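Local coordinates for uncharacterized protein (PDB 5CAG) that probably serves as an outer-membrane lipoprotein of the FimB/Mfa2 family, holding the base of a fimbrium at the bacterial cell surface, at residues Y15-V20 and K63-R68; V73-T78 and D115-L120; K139-V144 and V208-M213; A160-S165 and F189-G194. All coordinates share one frame; numbering follows the deposited sequence.

Contact 1: Y15-V20 and K63-R68; sequences YPVSGV and KVPPGR. With SO4 (sulfate ion), chain C.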
loop_
_atom_site.group_PDB
_atom_site.type_symbol
_atom_site.label_atom_id
_atom_site.label_comp_id
_atom_site.label_asym_id
_atom_site.label_seq_id
_atom_site.Cartn_x
_atom_site.Cartn_y
_atom_site.Cartn_z
ATOM N N TYR A 15 -14.437 -23.993 25.420
ATOM C CA TYR A 15 -13.261 -23.588 26.192
ATOM C C TYR A 15 -13.446 -22.150 26.726
ATOM O O TYR A 15 -13.992 -21.317 25.990
ATOM C CB TYR A 15 -11.992 -23.682 25.331
ATOM N N PRO A 16 -12.993 -21.836 27.981
ATOM C CA PRO A 16 -13.177 -20.466 28.525
ATOM C C PRO A 16 -12.480 -19.352 27.721
ATOM O O PRO A 16 -11.351 -19.534 27.249
ATOM C CB PRO A 16 -12.594 -20.557 29.946
ATOM C CG PRO A 16 -11.723 -21.764 29.942
ATOM C CD PRO A 16 -12.354 -22.724 28.977
ATOM N N VAL A 17 -13.165 -18.193 27.568
ATOM C CA VAL A 17 -12.644 -17.049 26.814
ATOM C C VAL A 17 -12.780 -15.737 27.575
ATOM O O VAL A 17 -13.889 -15.273 27.867
ATOM C CB VAL A 17 -13.247 -16.895 25.391
ATOM C CG1 VAL A 17 -12.553 -17.814 24.396
ATOM C CG2 VAL A 17 -14.765 -17.097 25.376
ATOM N N SER A 18 -11.629 -15.124 27.860
ATOM C CA SER A 18 -11.568 -13.804 28.467
ATOM C C SER A 18 -11.602 -12.828 27.300
ATOM O O SER A 18 -10.580 -12.627 26.643
ATOM C CB SER A 18 -10.322 -13.647 29.348
ATOM O OG SER A 18 -9.094 -13.824 28.656
ATOM N N GLY A 19 -12.795 -12.333 26.974
ATOM C CA GLY A 19 -13.002 -11.422 25.853
ATOM C C GLY A 19 -12.200 -10.134 25.916
ATOM O O GLY A 19 -11.789 -9.691 26.998
ATOM N N VAL A 20 -11.944 -9.536 24.742
ATOM C CA VAL A 20 -11.233 -8.263 24.642
ATOM C C VAL A 20 -12.182 -7.213 24.051
ATOM O O VAL A 20 -13.189 -7.568 23.437
ATOM C CB VAL A 20 -9.878 -8.318 23.888
ATOM C CG1 VAL A 20 -8.872 -9.203 24.606
ATOM C CG2 VAL A 20 -10.048 -8.743 22.440
ATOM N N LYS A 63 -13.965 -12.324 21.392
ATOM C CA LYS A 63 -13.537 -13.271 22.427
ATOM C C LYS A 63 -12.292 -14.044 22.006
ATOM O O LYS A 63 -12.339 -14.966 21.196
ATOM C CB LYS A 63 -14.680 -14.199 22.884
ATOM C CG LYS A 63 -15.654 -13.481 23.824
ATOM C CD LYS A 63 -16.975 -14.216 23.966
ATOM C CE LYS A 63 -17.988 -13.449 24.786
ATOM N NZ LYS A 63 -19.241 -14.231 24.998
ATOM N N VAL A 64 -11.171 -13.620 22.575
ATOM C CA VAL A 64 -9.841 -14.173 22.381
ATOM C C VAL A 64 -9.520 -15.048 23.596
ATOM O O VAL A 64 -9.610 -14.568 24.733
ATOM C CB VAL A 64 -8.799 -13.028 22.183
ATOM C CG1 VAL A 64 -7.368 -13.548 22.162
ATOM C CG2 VAL A 64 -9.085 -12.240 20.914
ATOM N N PRO A 65 -9.131 -16.326 23.409
ATOM C CA PRO A 65 -8.733 -17.135 24.582
ATOM C C PRO A 65 -7.345 -16.698 25.079
ATOM O O PRO A 65 -6.609 -16.096 24.295
ATOM C CB PRO A 65 -8.735 -18.566 24.049
ATOM C CG PRO A 65 -8.505 -18.431 22.573
ATOM C CD PRO A 65 -8.948 -17.060 22.138
ATOM N N PRO A 66 -6.928 -16.947 26.340
ATOM C CA PRO A 66 -5.592 -16.471 26.760
ATOM C C PRO A 66 -4.436 -17.159 26.008
ATOM O O PRO A 66 -4.587 -18.272 25.481
ATOM C CB PRO A 66 -5.562 -16.767 28.265
ATOM C CG PRO A 66 -7.007 -16.923 28.654
ATOM C CD PRO A 66 -7.637 -17.587 27.464
ATOM N N GLY A 67 -3.314 -16.451 25.917
ATOM C CA GLY A 67 -2.110 -16.918 25.239
ATOM C C GLY A 67 -1.303 -15.813 24.586
ATOM O O GLY A 67 -1.715 -14.646 24.590
ATOM N N ARG A 68 -0.126 -16.182 24.038
ATOM C CA ARG A 68 0.765 -15.269 23.314
ATOM C C ARG A 68 0.380 -15.275 21.842
ATOM O O ARG A 68 0.275 -16.350 21.232
ATOM C CB ARG A 68 2.247 -15.659 23.467
ATOM C CG ARG A 68 2.904 -15.383 24.822
ATOM C CD ARG A 68 4.424 -15.590 24.780
ATOM N NE ARG A 68 4.821 -16.806 24.056
ATOM C CZ ARG A 68 5.640 -16.835 23.006
ATOM N NH1 ARG A 68 6.203 -15.716 22.560
ATOM N NH2 ARG A 68 5.916 -17.985 22.403
HETATM S S SO4 C . -16.981 -13.448 19.007
HETATM O O1 SO4 C . -17.580 -14.766 19.243
HETATM O O2 SO4 C . -17.700 -12.790 17.910
HETATM O O3 SO4 C . -17.112 -12.621 20.210
HETATM O O4 SO4 C . -15.554 -13.625 18.667
#

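Contact 2: V73-T78 and D115-L120; sequences VYNYNT and DSLYVL. With SO4 (sulfate ion), chain D.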
loop_
_atom_site.group_PDB
_atom_site.type_symbol
_atom_site.label_atom_id
_atom_site.label_comp_id
_atom_site.label_asym_id
_atom_site.label_seq_id
_atom_site.Cartn_x
_atom_site.Cartn_y
_atom_site.Cartn_z
ATOM N N VAL A 73 -4.352 -5.729 12.154
ATOM C CA VAL A 73 -5.611 -5.008 11.997
ATOM C C VAL A 73 -5.497 -4.197 10.738
ATOM O O VAL A 73 -4.598 -3.345 10.641
ATOM C CB VAL A 73 -6.023 -4.107 13.182
ATOM C CG1 VAL A 73 -7.450 -3.608 12.987
ATOM C CG2 VAL A 73 -5.883 -4.825 14.511
ATOM N N TYR A 74 -6.377 -4.444 9.773
ATOM C CA TYR A 74 -6.337 -3.673 8.544
ATOM C C TYR A 74 -7.773 -3.419 8.064
ATOM O O TYR A 74 -8.689 -4.116 8.498
ATOM C CB TYR A 74 -5.472 -4.382 7.493
ATOM C CG TYR A 74 -6.047 -5.694 6.998
ATOM C CD1 TYR A 74 -6.934 -5.729 5.928
ATOM C CD2 TYR A 74 -5.681 -6.904 7.582
ATOM C CE1 TYR A 74 -7.465 -6.932 5.469
ATOM C CE2 TYR A 74 -6.224 -8.119 7.140
ATOM C CZ TYR A 74 -7.121 -8.125 6.083
ATOM O OH TYR A 74 -7.661 -9.300 5.612
ATOM N N ASN A 75 -7.971 -2.412 7.202
ATOM C CA ASN A 75 -9.292 -2.115 6.658
ATOM C C ASN A 75 -9.586 -3.084 5.503
ATOM O O ASN A 75 -8.764 -3.279 4.594
ATOM C CB ASN A 75 -9.395 -0.663 6.237
ATOM C CG ASN A 75 -8.365 -0.215 5.238
ATOM O OD1 ASN A 75 -7.144 -0.300 5.460
ATOM N ND2 ASN A 75 -8.857 0.307 4.127
ATOM N N TYR A 76 -10.759 -3.720 5.557
ATOM C CA TYR A 76 -11.063 -4.750 4.582
ATOM C C TYR A 76 -11.525 -4.233 3.254
ATOM O O TYR A 76 -11.062 -4.782 2.255
ATOM C CB TYR A 76 -12.065 -5.808 5.096
ATOM C CG TYR A 76 -13.362 -5.311 5.697
ATOM C CD1 TYR A 76 -14.443 -4.980 4.890
ATOM C CD2 TYR A 76 -13.560 -5.314 7.073
ATOM C CE1 TYR A 76 -15.655 -4.561 5.433
ATOM C CE2 TYR A 76 -14.786 -4.951 7.628
ATOM C CZ TYR A 76 -15.829 -4.556 6.802
ATOM O OH TYR A 76 -17.046 -4.180 7.326
ATOM N N ASN A 77 -12.429 -3.242 3.202
ATOM C CA ASN A 77 -12.995 -2.851 1.909
ATOM C C ASN A 77 -12.127 -1.886 1.145
ATOM O O ASN A 77 -12.143 -0.687 1.451
ATOM C CB ASN A 77 -14.398 -2.268 2.076
ATOM C CG ASN A 77 -15.355 -2.649 0.973
ATOM O OD1 ASN A 77 -15.389 -3.801 0.500
ATOM N ND2 ASN A 77 -16.201 -1.695 0.591
ATOM N N THR A 78 -11.363 -2.421 0.157
ATOM C CA THR A 78 -10.455 -1.674 -0.722
ATOM C C THR A 78 -10.653 -2.091 -2.151
ATOM O O THR A 78 -10.931 -3.266 -2.416
ATOM C CB THR A 78 -8.952 -1.793 -0.343
ATOM O OG1 THR A 78 -8.562 -3.116 -0.000
ATOM C CG2 THR A 78 -8.569 -0.874 0.748
ATOM N N ASP A 115 -4.835 1.766 -3.159
ATOM C CA ASP A 115 -5.732 2.738 -2.531
ATOM C C ASP A 115 -5.411 2.783 -1.019
ATOM O O ASP A 115 -4.388 2.220 -0.617
ATOM C CB ASP A 115 -7.214 2.502 -2.850
ATOM C CG ASP A 115 -7.776 1.134 -2.594
ATOM O OD1 ASP A 115 -7.094 0.137 -2.928
ATOM O OD2 ASP A 115 -8.946 1.055 -2.160
ATOM N N SER A 116 -6.182 3.520 -0.196
ATOM C CA SER A 116 -5.773 3.687 1.195
ATOM C C SER A 116 -5.868 2.406 2.035
ATOM O O SER A 116 -6.884 1.719 2.028
ATOM C CB SER A 116 -6.530 4.829 1.847
ATOM O OG SER A 116 -6.204 6.017 1.141
ATOM N N LEU A 117 -4.744 2.072 2.706
ATOM C CA LEU A 117 -4.616 0.928 3.621
ATOM C C LEU A 117 -4.104 1.430 4.963
ATOM O O LEU A 117 -3.190 2.275 5.009
ATOM C CB LEU A 117 -3.712 -0.183 3.063
ATOM C CG LEU A 117 -3.620 -1.469 3.855
ATOM C CD1 LEU A 117 -4.908 -2.308 3.776
ATOM C CD2 LEU A 117 -2.481 -2.252 3.380
ATOM N N TYR A 118 -4.775 0.968 6.041
ATOM C CA TYR A 118 -4.476 1.315 7.424
ATOM C C TYR A 118 -4.117 0.050 8.150
ATOM O O TYR A 118 -4.864 -0.921 8.091
ATOM C CB TYR A 118 -5.643 2.044 8.086
ATOM C CG TYR A 118 -6.123 3.222 7.277
ATOM C CD1 TYR A 118 -5.440 4.435 7.294
ATOM C CD2 TYR A 118 -7.246 3.116 6.463
ATOM C CE1 TYR A 118 -5.876 5.520 6.531
ATOM C CE2 TYR A 118 -7.676 4.185 5.679
ATOM C CZ TYR A 118 -6.994 5.385 5.716
ATOM O OH TYR A 118 -7.470 6.419 4.941
ATOM N N VAL A 119 -2.921 0.002 8.718
ATOM C CA VAL A 119 -2.445 -1.217 9.346
ATOM C C VAL A 119 -1.949 -0.953 10.760
ATOM O O VAL A 119 -1.398 0.111 11.060
ATOM C CB VAL A 119 -1.333 -1.881 8.464
ATOM C CG1 VAL A 119 -0.570 -2.990 9.200
ATOM C CG2 VAL A 119 -1.910 -2.427 7.172
ATOM N N LEU A 120 -2.157 -1.965 11.614
ATOM C CA LEU A 120 -1.588 -2.132 12.936
ATOM C C LEU A 120 -1.056 -3.555 13.012
ATOM O O LEU A 120 -1.796 -4.499 12.700
ATOM C CB LEU A 120 -2.554 -1.838 14.086
ATOM C CG LEU A 120 -2.040 -2.295 15.460
ATOM C CD1 LEU A 120 -0.884 -1.445 15.929
ATOM C CD2 LEU A 120 -3.129 -2.322 16.471
HETATM S S SO4 D . -7.076 10.431 3.638
HETATM O O1 SO4 D . -7.821 9.893 2.492
HETATM O O2 SO4 D . -7.993 11.044 4.593
HETATM O O3 SO4 D . -6.330 9.344 4.285
HETATM O O4 SO4 D . -6.145 11.458 3.182
#

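Contact 3: K139-V144 and V208-M213; sequences KLESVV and VKEMTM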
loop_
_atom_site.group_PDB
_atom_site.type_symbol
_atom_site.label_atom_id
_atom_site.label_comp_id
_atom_site.label_asym_id
_atom_site.label_seq_id
_atom_site.Cartn_x
_atom_site.Cartn_y
_atom_site.Cartn_z
ATOM N N LYS A 139 -4.970 2.570 17.321
ATOM C CA LYS A 139 -4.962 3.581 16.260
ATOM C C LYS A 139 -4.295 2.909 15.080
ATOM O O LYS A 139 -3.361 2.125 15.290
ATOM C CB LYS A 139 -4.199 4.833 16.714
ATOM C CG LYS A 139 -4.221 5.960 15.706
ATOM C CD LYS A 139 -3.840 7.319 16.273
ATOM C CE LYS A 139 -5.030 8.175 16.651
ATOM N NZ LYS A 139 -4.606 9.434 17.344
ATOM N N LEU A 140 -4.796 3.107 13.862
ATOM C CA LEU A 140 -4.153 2.402 12.766
ATOM C C LEU A 140 -3.225 3.328 12.034
ATOM O O LEU A 140 -3.289 4.540 12.240
ATOM C CB LEU A 140 -5.201 1.800 11.855
ATOM C CG LEU A 140 -5.442 0.320 12.035
ATOM C CD1 LEU A 140 -5.883 -0.007 13.446
ATOM C CD2 LEU A 140 -6.478 -0.155 11.069
ATOM N N GLU A 141 -2.314 2.781 11.236
ATOM C CA GLU A 141 -1.350 3.629 10.541
ATOM C C GLU A 141 -1.575 3.608 9.021
ATOM O O GLU A 141 -1.744 2.530 8.452
ATOM C CB GLU A 141 0.081 3.187 10.897
ATOM C CG GLU A 141 1.153 3.659 9.933
ATOM C CD GLU A 141 2.543 3.111 10.155
ATOM O OE1 GLU A 141 2.699 2.033 10.779
ATOM O OE2 GLU A 141 3.482 3.738 9.619
ATOM N N SER A 142 -1.544 4.800 8.359
ATOM C CA SER A 142 -1.673 4.834 6.913
ATOM C C SER A 142 -0.368 4.373 6.320
ATOM O O SER A 142 0.648 5.034 6.505
ATOM C CB SER A 142 -2.066 6.208 6.401
ATOM O OG SER A 142 -2.336 6.053 5.015
ATOM N N VAL A 143 -0.371 3.193 5.681
ATOM C CA VAL A 143 0.846 2.615 5.107
ATOM C C VAL A 143 0.966 2.892 3.594
ATOM O O VAL A 143 1.820 2.314 2.937
ATOM C CB VAL A 143 0.920 1.114 5.414
ATOM C CG1 VAL A 143 1.090 0.883 6.906
ATOM C CG2 VAL A 143 -0.312 0.389 4.892
ATOM N N VAL A 144 0.135 3.790 3.051
ATOM C CA VAL A 144 0.199 4.154 1.637
ATOM C C VAL A 144 0.598 5.619 1.516
ATOM O O VAL A 144 -0.122 6.479 2.025
ATOM C CB VAL A 144 -1.125 3.888 0.899
ATOM C CG1 VAL A 144 -1.037 4.382 -0.537
ATOM C CG2 VAL A 144 -1.507 2.421 0.945
ATOM N N VAL A 208 8.859 1.117 5.124
ATOM C CA VAL A 208 8.776 0.598 6.480
ATOM C C VAL A 208 7.752 1.368 7.289
ATOM O O VAL A 208 7.707 2.610 7.217
ATOM C CB VAL A 208 10.131 0.614 7.251
ATOM C CG1 VAL A 208 10.078 -0.327 8.455
ATOM C CG2 VAL A 208 11.310 0.248 6.361
ATOM N N LYS A 209 6.990 0.600 8.118
ATOM C CA LYS A 209 6.099 0.977 9.209
ATOM C C LYS A 209 6.780 2.138 9.992
ATOM O O LYS A 209 7.992 2.098 10.280
ATOM C CB LYS A 209 5.898 -0.294 10.094
ATOM C CG LYS A 209 5.518 -0.143 11.582
ATOM C CD LYS A 209 5.328 -1.527 12.299
ATOM C CE LYS A 209 4.360 -1.562 13.485
ATOM N NZ LYS A 209 2.882 -1.434 13.127
ATOM N N GLU A 210 6.023 3.197 10.260
ATOM C CA GLU A 210 6.528 4.362 10.969
ATOM C C GLU A 210 5.997 4.360 12.404
ATOM O O GLU A 210 6.544 5.099 13.232
ATOM C CB GLU A 210 6.164 5.665 10.223
ATOM C CG GLU A 210 7.008 5.880 8.969
ATOM C CD GLU A 210 6.807 7.118 8.102
ATOM O OE1 GLU A 210 5.844 7.885 8.330
ATOM O OE2 GLU A 210 7.600 7.288 7.148
HETATM N N MSE A 211 4.961 3.521 12.735
HETATM C CA MSE A 211 4.428 3.520 14.101
HETATM C C MSE A 211 5.490 3.052 15.121
HETATM O O MSE A 211 6.270 2.124 14.859
HETATM C CB MSE A 211 3.157 2.696 14.211
HETATM C CG MSE A 211 2.459 2.785 15.574
HETATM SE SE MSE A 211 0.890 1.611 15.707
HETATM C CE MSE A 211 -0.322 2.670 14.660
ATOM N N THR A 212 5.542 3.763 16.255
ATOM C CA THR A 212 6.440 3.475 17.357
ATOM C C THR A 212 5.807 2.402 18.232
ATOM O O THR A 212 4.657 2.550 18.659
ATOM C CB THR A 212 6.759 4.769 18.079
ATOM O OG1 THR A 212 7.612 5.494 17.199
ATOM C CG2 THR A 212 7.443 4.554 19.435
HETATM N N MSE A 213 6.583 1.311 18.457
HETATM C CA MSE A 213 6.263 0.107 19.239
HETATM C C MSE A 213 7.166 0.148 20.444
HETATM O O MSE A 213 8.344 -0.219 20.363
HETATM C CB MSE A 213 6.477 -1.137 18.379
HETATM C CG MSE A 213 5.925 -1.007 16.956
HETATM SE SE MSE A 213 3.994 -0.646 16.820
HETATM C CE MSE A 213 3.226 -2.289 17.625
#

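Contact 4: A160-S165 and F189-G194; sequences ATVVGS and FEVKKG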
loop_
_atom_site.group_PDB
_atom_site.type_symbol
_atom_site.label_atom_id
_atom_site.label_comp_id
_atom_site.label_asym_id
_atom_site.label_seq_id
_atom_site.Cartn_x
_atom_site.Cartn_y
_atom_site.Cartn_z
ATOM N N ALA A 160 -1.310 11.632 -28.193
ATOM C CA ALA A 160 -2.687 11.180 -28.073
ATOM C C ALA A 160 -2.984 10.958 -26.616
ATOM O O ALA A 160 -3.959 11.509 -26.100
ATOM C CB ALA A 160 -2.898 9.893 -28.857
ATOM N N THR A 161 -2.134 10.140 -25.945
ATOM C CA THR A 161 -2.248 9.839 -24.522
ATOM C C THR A 161 -0.892 9.500 -23.944
ATOM O O THR A 161 -0.011 9.060 -24.687
ATOM C CB THR A 161 -3.284 8.749 -24.252
ATOM O OG1 THR A 161 -3.525 8.704 -22.842
ATOM C CG2 THR A 161 -2.897 7.383 -24.819
ATOM N N VAL A 162 -0.719 9.748 -22.621
ATOM C CA VAL A 162 0.516 9.456 -21.867
ATOM C C VAL A 162 0.224 8.448 -20.748
ATOM O O VAL A 162 -0.749 8.626 -19.990
ATOM C CB VAL A 162 1.193 10.704 -21.282
ATOM C CG1 VAL A 162 2.631 10.405 -20.913
ATOM C CG2 VAL A 162 1.134 11.867 -22.246
ATOM N N VAL A 163 1.072 7.409 -20.644
ATOM C CA VAL A 163 0.954 6.362 -19.641
ATOM C C VAL A 163 2.217 6.394 -18.768
ATOM O O VAL A 163 3.337 6.155 -19.253
ATOM C CB VAL A 163 0.663 4.964 -20.282
ATOM C CG1 VAL A 163 1.008 3.790 -19.359
ATOM C CG2 VAL A 163 -0.791 4.866 -20.711
ATOM N N GLY A 164 2.021 6.700 -17.489
ATOM C CA GLY A 164 3.111 6.719 -16.526
ATOM C C GLY A 164 3.280 5.411 -15.775
ATOM O O GLY A 164 2.313 4.679 -15.541
ATOM N N SER A 165 4.513 5.122 -15.383
ATOM C CA SER A 165 4.882 3.956 -14.590
ATOM C C SER A 165 6.037 4.344 -13.698
ATOM O O SER A 165 6.849 5.202 -14.075
ATOM C CB SER A 165 5.236 2.754 -15.459
ATOM O OG SER A 165 6.053 3.054 -16.582
ATOM N N PHE A 189 0.133 4.677 -13.623
ATOM C CA PHE A 189 -0.648 5.861 -13.292
ATOM C C PHE A 189 -0.955 6.635 -14.564
ATOM O O PHE A 189 -0.187 6.593 -15.522
ATOM C CB PHE A 189 0.037 6.740 -12.233
ATOM C CG PHE A 189 1.447 7.141 -12.557
ATOM C CD1 PHE A 189 1.712 8.302 -13.271
ATOM C CD2 PHE A 189 2.521 6.367 -12.130
ATOM C CE1 PHE A 189 3.024 8.680 -13.552
ATOM C CE2 PHE A 189 3.832 6.731 -12.433
ATOM C CZ PHE A 189 4.075 7.889 -13.134
ATOM N N GLU A 190 -2.106 7.285 -14.594
ATOM C CA GLU A 190 -2.479 8.131 -15.721
ATOM C C GLU A 190 -1.747 9.443 -15.590
ATOM O O GLU A 190 -1.417 9.868 -14.462
ATOM C CB GLU A 190 -3.988 8.375 -15.778
ATOM C CG GLU A 190 -4.797 7.113 -15.681
ATOM C CD GLU A 190 -6.295 7.275 -15.802
ATOM O OE1 GLU A 190 -6.770 8.438 -15.848
ATOM O OE2 GLU A 190 -6.988 6.227 -15.853
ATOM N N VAL A 191 -1.507 10.096 -16.748
ATOM C CA VAL A 191 -0.794 11.381 -16.847
ATOM C C VAL A 191 -1.686 12.378 -17.584
ATOM O O VAL A 191 -2.175 12.071 -18.678
ATOM C CB VAL A 191 0.571 11.217 -17.552
ATOM C CG1 VAL A 191 1.301 12.539 -17.621
ATOM C CG2 VAL A 191 1.435 10.148 -16.883
ATOM N N LYS A 192 -1.908 13.552 -16.974
ATOM C CA LYS A 192 -2.718 14.661 -17.499
ATOM C C LYS A 192 -1.821 15.498 -18.396
ATOM O O LYS A 192 -0.752 15.932 -17.954
ATOM C CB LYS A 192 -3.317 15.507 -16.338
ATOM C CG LYS A 192 -4.257 16.625 -16.795
ATOM C CD LYS A 192 -4.689 17.558 -15.667
ATOM C CE LYS A 192 -5.553 18.697 -16.174
ATOM N NZ LYS A 192 -6.155 19.493 -15.067
ATOM N N LYS A 193 -2.210 15.701 -19.652
ATOM C CA LYS A 193 -1.310 16.483 -20.477
ATOM C C LYS A 193 -1.816 17.890 -20.639
ATOM O O LYS A 193 -2.968 18.099 -21.006
ATOM C CB LYS A 193 -0.995 15.824 -21.848
ATOM C CG LYS A 193 -2.103 15.784 -22.885
ATOM C CD LYS A 193 -1.558 15.620 -24.299
ATOM C CE LYS A 193 -2.668 15.494 -25.320
ATOM N NZ LYS A 193 -2.404 16.339 -26.526
ATOM N N GLY A 194 -0.941 18.846 -20.364
ATOM C CA GLY A 194 -1.200 20.258 -20.613
ATOM C C GLY A 194 -0.785 20.601 -22.035
ATOM O O GLY A 194 -0.930 19.774 -22.952
#

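Contact 1: Y15-V20 and K63-R68
At one far end of a beta domain consistent with the transthyretin-like folds of fimbrillin relatives, the approach to strand 20-25 crosses the loop that leads from strand 59-62 to strand 67-75. The touching parts run 109° apart, and the closest CA pairs are Gly19 with Lys63 and Val17 with Pro65. The two segments share no hydrogen bond, so the 390 Å² they bury comes mainly from van der Waals packing.

Lys63, Val17 and Val64 lose the most surface. Lys63 uses its aliphatic stem: CG stands beside the backbone N and the chain beyond it is extended, so that the stem crosses Val17 at about a right angle. Val17 CG2 lies 3.8 Å from Lys63 CB, while Gly19 CA packs on Lys63 CG at 3.9 Å, its missing side chain leaving the stem close to the backbone. The charged end of Lys63 leads away from the contact. The other branch of Val17, CG1, is anti to the carbonyl carbon (chi1 -82°) and meets Pro65 CB at 3.9 Å. Thus one methyl lies on Lys63 and the other on Pro65.

Val64 is buried; besides meeting Val20, its side chain touches Ile127 of strand 118-127, which Ser18 also reaches. Pro66 CG borders Ser18 OG, whose weak hydrogen bond goes to Glu128 O. A sulfate ion, probably from the crystallisation liquor, accepts two weak hydrogen bonds from Lys63 N, at O3 and O4. Val20 CG2 and Val64 CG2, both on buried residues, meet obliquely, 3.9 Å apart.

Contact 2: V73-T78 and D115-L120
The side chain of Asn75 stands in for backbone pairing where two antiparallel strands part. Asn75 OD1 accepts from Tyr118 N at 2.7 Å, and Asn75 ND2 donates to Ser116 O at 3.2 Å in a nearly straight bond (171°). Ser116 O sits close to the amide plane, whereas Tyr118 N lies above the plane of the Asn75 carbonyl. Two bonds, one from each end of the amide, therefore fix its rotation. The chi1 of 57° puts CG in the crowded position between N and the carbonyl carbon. The amide also passes obliquely by the Tyr118 ring, the two planes 53° apart.

Inside the N-terminal beta domain, probably transthyretin-like, strands 67-75 and 118-127 are neighbours. Two residues before Asn75, Val73 and Leu120 form a hydrogen-bonded pair, with Val73 N to Leu120 O at 2.9 Å and Leu120 N to Val73 O at 3.0 Å. Both side chains point to one face, where they touch Trp138. Tyr74 and Val119 point to the other, Tyr74 CB lying 4.1 Å from Val119 CG2; the phenol of Tyr74 leads away to Arg38.

Past the turn, Thr78 packs its CB against OD2 of Asp115, whose carboxylate accepts Glu79 N at OD2 and Ile81 N at OD1. Tyr118 OH makes a weak 3.2 Å bond to O3 of a sulfate ion, which Thr30 and Lys146 also hold.

Contact 3: K139-V144 and V208-M213
The carboxylate of Glu141 receives two successive backbone N-H groups of the loop 208-213, each from a different direction. Glu210 N approaches Glu141 OE2 on its syn lone pair, 2.7 Å away with an N-H...O angle of 160°. Met211 N stands well above one face of the group and makes a weak 3.3 Å hydrogen bond to Glu141 OE1; Met211 CB lies above that same face, 3.5 Å from OE1. The Glu210 carboxylate is turned 32° from that of Glu141 and stays apart from it, with OE1 of Glu210 4.9 Å from OE2 of Glu141.

Glu141 reaches the loop because CG is anti to its backbone N and the rest of the chain is extended. It belongs to the long, interrupted strand 134-154, which links the probably transthyretin-like N-terminal beta domain with the second one, and the loop it grips follows strand 197-205. Lys206 forms a salt bridge with Glu141 OE2, which would favour the charged state of the buried acid. Lys209 NZ is 4.2 Å from Glu141 OE1, beyond a salt bridge, and bonds instead to Asn121 OD1.

Selenomethionine Met211 runs alongside Glu141 in the opposite sense. Its chain is extended to SE and then bends (chi3 -76°), bringing CE to 3.8 Å from Glu141 CB and close to Lys139 O. The same side chain also touches Leu120 on strand 118-127.

Contact 4: A160-S165 and F189-G194
Phe189 lays one face of its ring on the backbone of Gly164, whose CA is 3.8 Å from the ring centroid and 20° off the normal, a CH-pi contact. Gly164 C stands 3.6 Å above the ring plane, over its centre. With no side chain on Gly164, the ring can rest directly on the main chain. A chi1 of 54° holds Phe189 CG in the crowded position between N and the carbonyl carbon, which swings the ring back over the partner strand; Phe202 stacks on it from strand 197-205.

The same two residues form a hydrogen-bonded antiparallel pair. Phe189 N donates to Gly164 O at 2.9 Å, from above the carbonyl plane, and Gly164 N donates to Phe189 O at 3.0 Å, nearly along the C=O axis. Strand 159-167 here lies between 187-193 and 232-239 in the second beta domain of this FimB/Mfa2-family protein. The short segments 161-165 and 189-193 run antiparallel but strongly crossed, their directions 136° apart.

Val162 and Val191 share the face occupied by Phe189, with CB to CB at 3.8 Å. Val191 CG2 also reaches Gly164 N, at 3.5 Å, so the glycine is covered by Val191 as well as by the ring. Farther along, Ala160 and Thr161 both face Ile238 in a classic beta bulge. Lys193 reaches across this end, where NZ bonds to Val159 O and Leu156 O and CE comes to 4.3 Å from Ala160 O.

Contacts 1 and 2 both use strand 67-75, one near its start and one at its end, with centres about 25 Å apart. Contacts 2 and 3 touch: strands 118-127 and 134-154 are neighbours, with Val119 N 2.8 Å from Glu141 O and Leu117 O 3.0 Å from Val143 N, both probable hydrogen bonds. Contact 4 lies in the second beta domain; its centre is about 31 Å from that of contact 3 and about 52 Å from that of contact 1, the latter two lying on opposite sides of the chain's centre from contact 4 in the case of contact 1. In sequence, contact 4 falls between the two segments of contact 3. The sulfate ions probably come from the crystallisation liquor.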